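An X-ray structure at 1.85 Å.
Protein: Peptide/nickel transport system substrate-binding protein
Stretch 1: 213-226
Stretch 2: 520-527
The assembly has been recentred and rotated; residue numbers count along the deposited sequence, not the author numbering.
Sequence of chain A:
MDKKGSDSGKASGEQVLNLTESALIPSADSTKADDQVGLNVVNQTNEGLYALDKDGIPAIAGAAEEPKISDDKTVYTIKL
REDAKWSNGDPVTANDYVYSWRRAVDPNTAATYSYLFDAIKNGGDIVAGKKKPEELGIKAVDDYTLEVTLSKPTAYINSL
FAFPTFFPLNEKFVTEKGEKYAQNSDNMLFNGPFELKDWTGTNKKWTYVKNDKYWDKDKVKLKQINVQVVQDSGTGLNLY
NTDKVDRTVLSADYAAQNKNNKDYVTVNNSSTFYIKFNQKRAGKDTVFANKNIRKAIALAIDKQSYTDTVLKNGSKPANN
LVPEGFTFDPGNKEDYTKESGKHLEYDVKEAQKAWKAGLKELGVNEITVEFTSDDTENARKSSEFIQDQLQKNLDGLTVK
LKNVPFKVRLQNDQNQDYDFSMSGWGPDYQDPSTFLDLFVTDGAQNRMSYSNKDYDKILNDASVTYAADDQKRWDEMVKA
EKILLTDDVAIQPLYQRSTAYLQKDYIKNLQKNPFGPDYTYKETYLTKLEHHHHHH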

# COMPACT_ATOMS: atom_id res chain seq x y z
N LYS A 213 14.66 -20.92 -12.80
CA LYS A 213 13.69 -21.95 -12.39
C LYS A 213 12.23 -21.49 -12.40
O LYS A 213 11.34 -22.22 -11.94
N TYR A 214 11.97 -20.28 -12.92
CA TYR A 214 10.60 -19.79 -13.08
C TYR A 214 9.93 -20.50 -14.26
O TYR A 214 10.52 -20.61 -15.33
N TRP A 215 8.69 -20.97 -14.05
CA TRP A 215 7.96 -21.75 -15.06
C TRP A 215 7.76 -20.97 -16.36
O TRP A 215 7.75 -21.56 -17.42
N ASP A 216 7.60 -19.66 -16.27
CA ASP A 216 7.36 -18.82 -17.46
C ASP A 216 8.58 -17.96 -17.85
O ASP A 216 8.45 -16.86 -18.40
N LYS A 217 9.77 -18.50 -17.61
CA LYS A 217 11.02 -17.74 -17.82
C LYS A 217 11.26 -17.32 -19.27
O LYS A 217 11.94 -16.32 -19.52
N ASP A 218 10.70 -18.06 -20.23
CA ASP A 218 10.85 -17.69 -21.65
C ASP A 218 10.20 -16.34 -22.02
O ASP A 218 10.55 -15.74 -23.04
N LYS A 219 9.25 -15.87 -21.22
CA LYS A 219 8.67 -14.55 -21.42
C LYS A 219 9.43 -13.43 -20.69
O LYS A 219 9.09 -12.26 -20.86
N VAL A 220 10.40 -13.77 -19.86
CA VAL A 220 11.18 -12.77 -19.12
C VAL A 220 12.36 -12.39 -19.99
O VAL A 220 13.11 -13.26 -20.43
N LYS A 221 12.49 -11.10 -20.28
CA LYS A 221 13.52 -10.58 -21.21
C LYS A 221 14.68 -9.88 -20.53
O LYS A 221 15.78 -9.88 -21.05
N LEU A 222 14.42 -9.24 -19.40
CA LEU A 222 15.46 -8.58 -18.63
C LEU A 222 16.31 -9.63 -17.90
O LEU A 222 15.77 -10.46 -17.18
N LYS A 223 17.62 -9.59 -18.09
CA LYS A 223 18.48 -10.48 -17.32
C LYS A 223 18.72 -9.94 -15.89
O LYS A 223 18.92 -10.72 -14.98
N GLN A 224 18.66 -8.62 -15.70
CA GLN A 224 19.02 -7.99 -14.42
C GLN A 224 18.37 -6.61 -14.27
O GLN A 224 18.31 -5.83 -15.23
N ILE A 225 17.86 -6.34 -13.08
CA ILE A 225 17.29 -5.03 -12.75
C ILE A 225 18.02 -4.56 -11.49
O ILE A 225 17.96 -5.22 -10.47
N ASN A 226 18.72 -3.44 -11.58
CA ASN A 226 19.50 -2.88 -10.47
C ASN A 226 18.69 -1.76 -9.85
O ASN A 226 18.19 -0.87 -10.58
N THR A 520 4.94 -4.70 -12.42
CA THR A 520 5.31 -6.06 -12.78
C THR A 520 6.34 -5.93 -13.90
O THR A 520 6.00 -5.49 -15.00
N TYR A 521 7.59 -6.28 -13.59
CA TYR A 521 8.69 -6.17 -14.54
C TYR A 521 8.84 -7.39 -15.44
O TYR A 521 9.72 -7.38 -16.32
N LYS A 522 8.02 -8.42 -15.21
CA LYS A 522 8.14 -9.74 -15.86
C LYS A 522 8.44 -9.65 -17.35
O LYS A 522 9.38 -10.29 -17.79
N GLU A 523 7.66 -8.86 -18.10
CA GLU A 523 7.77 -8.84 -19.57
C GLU A 523 8.29 -7.51 -20.09
O GLU A 523 8.21 -7.23 -21.28
N THR A 524 8.83 -6.69 -19.20
CA THR A 524 9.51 -5.46 -19.57
C THR A 524 10.76 -5.79 -20.37
O THR A 524 11.41 -6.82 -20.14
N TYR A 525 11.07 -4.95 -21.34
CA TYR A 525 12.30 -5.13 -22.13
C TYR A 525 12.79 -3.79 -22.64
O TYR A 525 12.08 -2.78 -22.56
N LEU A 526 14.01 -3.79 -23.19
CA LEU A 526 14.66 -2.57 -23.63
C LEU A 526 14.92 -2.63 -25.14
O LEU A 526 15.32 -3.68 -25.65
N THR A 527 14.67 -1.52 -25.82
CA THR A 527 15.06 -1.33 -27.22
C THR A 527 16.18 -0.29 -27.29
O THR A 527 16.00 0.78 -27.86

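The organizing side chain of this contact is Lys522. Its CA-to-CB bond points sideways, yet the chain is fully extended, with all four chi angles t, and this carries its amine across to the first stretch. There NZ forms a salt bridge with Asp216, 2.8 Å from OD2, and donates a second hydrogen bond to Tyr214, 3.0 Å from OH. Both receivers point toward the second stretch and sit at the start and third position of the type I turn from Tyr214 to Lys217, so the turn presents them side by side. Tyr214 adopts chi1 t, and Lys522 CE approaches the edge of its ring, near the ring plane; Asp216 sits off the standard wells at chi1 -146°. Along the way, the lysine's methylenes pass Val220, whose CG2 lies 4.1 Å from Lys522 CG. One long side chain thus supplies apolar cover through its stem and charge at its tip.

The backbone of Lys522 is used as well. Its O receives a CA-H...O contact from Val220 CA at 3.3 Å, with 162° at the hydrogen, where the two stretches come close without a direct backbone hydrogen bond between them. Water 2 fills the gap beside this point: it accepts from Leu222 N at 2.9 Å and lies within 2.8 Å of Lys522 O and 2.6 Å of Thr524 O, tying both stretches together through main-chain atoms.

Beyond the water the packing turns apolar. Leu222 (chi1 m, chi2 t) starts out sideways, but its end comes nearer: CG is 3.4 Å from Thr524 O, CD1 is 3.9 Å from Thr524 CB, and CD2 reaches Leu526 CG at 4.0 Å. The two methyls therefore address different neighbours. Leu526 has the same m, t conformation. Ile225, also m, t, points toward the other stretch and extends CD1 to within 3.6 Å of Tyr521 CB. Tyr521 (chi1 m) points back toward it, while its hydroxyl is hydrogen-bonded elsewhere in the structure.

At the more exposed margin, long side chains cover the backbone. Lys219 (m, t, t, t) points toward the second stretch, and its CD comes 4.0 Å from Glu523 OE1. Glu523, with chi1 m and chi2 t, brings its end nearer the first stretch; water 1 donates to its OE1 and to Lys219 O, each at 2.7 Å. Lys221 packs by its root, CB lying 3.8 Å from Tyr525 CB, before chi1 and chi2, both m, help turn its end away. Tyr525, at chi1 p, likewise leads its end away, so these two meet at their bases.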

# COMPACT_ATOMS: atom_id res chain seq x y z
CB LYS A 213 14.06 -22.48 -11.02
CG LYS A 213 15.37 -23.24 -10.99
CD LYS A 213 15.42 -24.13 -9.76
CE LYS A 213 16.84 -24.57 -9.43
NZ LYS A 213 17.65 -23.41 -8.96
CB TYR A 214 10.61 -18.28 -13.30
CG TYR A 214 9.26 -17.65 -13.52
CD1 TYR A 214 8.21 -17.85 -12.63
CD2 TYR A 214 9.04 -16.80 -14.61
CE1 TYR A 214 6.97 -17.26 -12.84
CE2 TYR A 214 7.82 -16.20 -14.82
CZ TYR A 214 6.79 -16.42 -13.93
OH TYR A 214 5.58 -15.82 -14.16
CB TRP A 215 6.59 -22.27 -14.53
CG TRP A 215 5.56 -21.19 -14.31
CD1 TRP A 215 5.36 -20.48 -13.17
CD2 TRP A 215 4.63 -20.68 -15.27
NE1 TRP A 215 4.37 -19.55 -13.35
CE2 TRP A 215 3.90 -19.66 -14.64
CE3 TRP A 215 4.36 -20.98 -16.61
CZ2 TRP A 215 2.90 -18.92 -15.30
CZ3 TRP A 215 3.35 -20.26 -17.27
CH2 TRP A 215 2.63 -19.24 -16.61
CB ASP A 216 6.13 -17.93 -17.22
CG ASP A 216 5.33 -17.67 -18.46
OD1 ASP A 216 5.50 -18.38 -19.47
OD2 ASP A 216 4.49 -16.74 -18.43
CB LYS A 217 12.22 -18.53 -17.31
CG LYS A 217 12.58 -19.73 -18.17
CD LYS A 217 13.54 -20.67 -17.46
CE LYS A 217 13.93 -21.81 -18.36
NZ LYS A 217 14.85 -22.72 -17.64
CB ASP A 218 10.35 -18.82 -22.56
CG ASP A 218 11.30 -20.04 -22.59
OD1 ASP A 218 12.44 -20.00 -22.06
OD2 ASP A 218 10.89 -21.07 -23.18
CB LYS A 219 7.22 -14.55 -20.95
CG LYS A 219 6.37 -15.56 -21.69
CD LYS A 219 4.90 -15.22 -21.58
CE LYS A 219 4.10 -16.14 -22.47
NZ LYS A 219 2.65 -15.94 -22.20
CB VAL A 220 11.65 -13.30 -17.74
CG1 VAL A 220 12.35 -12.21 -16.95
CG2 VAL A 220 10.46 -13.84 -16.95
CB LYS A 221 12.89 -9.64 -22.25
CG LYS A 221 11.77 -10.25 -23.09
CD LYS A 221 12.13 -11.63 -23.63
CE LYS A 221 10.95 -12.41 -24.22
NZ LYS A 221 10.69 -12.05 -25.65
CB LEU A 222 14.86 -7.62 -17.62
CG LEU A 222 14.25 -6.36 -18.24
CD1 LEU A 222 13.43 -5.60 -17.21
CD2 LEU A 222 15.32 -5.50 -18.88
CB LYS A 223 19.78 -10.79 -18.08
CG LYS A 223 20.78 -9.68 -18.15
CD LYS A 223 21.87 -10.01 -19.16
CE LYS A 223 22.88 -8.89 -19.22
NZ LYS A 223 23.99 -9.16 -20.13
CB GLN A 224 20.54 -7.88 -14.29
CG GLN A 224 21.00 -7.37 -12.92
CD GLN A 224 22.38 -7.84 -12.54
OE1 GLN A 224 22.76 -8.99 -12.82
NE2 GLN A 224 23.14 -6.98 -11.89
CB ILE A 225 15.76 -5.08 -12.54
CG1 ILE A 225 15.05 -5.70 -13.75
CG2 ILE A 225 15.21 -3.70 -12.24
CD1 ILE A 225 13.63 -6.16 -13.47
CB ASN A 226 20.82 -2.31 -10.98
CG ASN A 226 21.68 -3.36 -11.68
OD1 ASN A 226 21.95 -4.41 -11.11
ND2 ASN A 226 22.10 -3.07 -12.92
CB THR A 520 4.11 -6.88 -13.25
OG1 THR A 520 3.14 -6.94 -12.19
CG2 THR A 520 4.54 -8.31 -13.65
CB TYR A 521 10.02 -5.94 -13.83
CG TYR A 521 10.03 -4.79 -12.85
CD1 TYR A 521 9.47 -3.54 -13.19
CD2 TYR A 521 10.60 -4.93 -11.61
CE1 TYR A 521 9.48 -2.48 -12.29
CE2 TYR A 521 10.63 -3.87 -10.71
CZ TYR A 521 10.06 -2.66 -11.04
OH TYR A 521 10.08 -1.64 -10.11
CB LYS A 522 6.87 -10.56 -15.63
CG LYS A 522 6.87 -11.95 -16.24
CD LYS A 522 5.54 -12.64 -16.00
CE LYS A 522 5.42 -13.88 -16.87
NZ LYS A 522 4.22 -14.68 -16.55
CB GLU A 523 6.43 -9.19 -20.22
CG GLU A 523 5.90 -10.56 -19.79
CD GLU A 523 4.78 -11.08 -20.69
OE1 GLU A 523 5.00 -11.26 -21.90
OE2 GLU A 523 3.68 -11.39 -20.19
CB THR A 524 9.85 -4.68 -18.30
OG1 THR A 524 8.63 -4.49 -17.59
CG2 THR A 524 10.50 -3.33 -18.60
CB TYR A 525 12.05 -6.13 -23.30
CG TYR A 525 11.12 -5.63 -24.37
CD1 TYR A 525 9.74 -5.81 -24.27
CD2 TYR A 525 11.61 -4.96 -25.49
CE1 TYR A 525 8.88 -5.33 -25.26
CE2 TYR A 525 10.77 -4.48 -26.47
CZ TYR A 525 9.41 -4.66 -26.36
OH TYR A 525 8.59 -4.14 -27.34
CB LEU A 526 15.98 -2.36 -22.89
CG LEU A 526 16.00 -2.38 -21.36
CD1 LEU A 526 17.38 -2.00 -20.84
CD2 LEU A 526 14.95 -1.45 -20.77
CB THR A 527 13.87 -0.87 -28.08
OG1 THR A 527 13.34 0.36 -27.55
CG2 THR A 527 12.79 -1.92 -28.12
O HOH W 1 7.49 -11.43 -22.89
O HOH W 2 11.66 -8.85 -18.50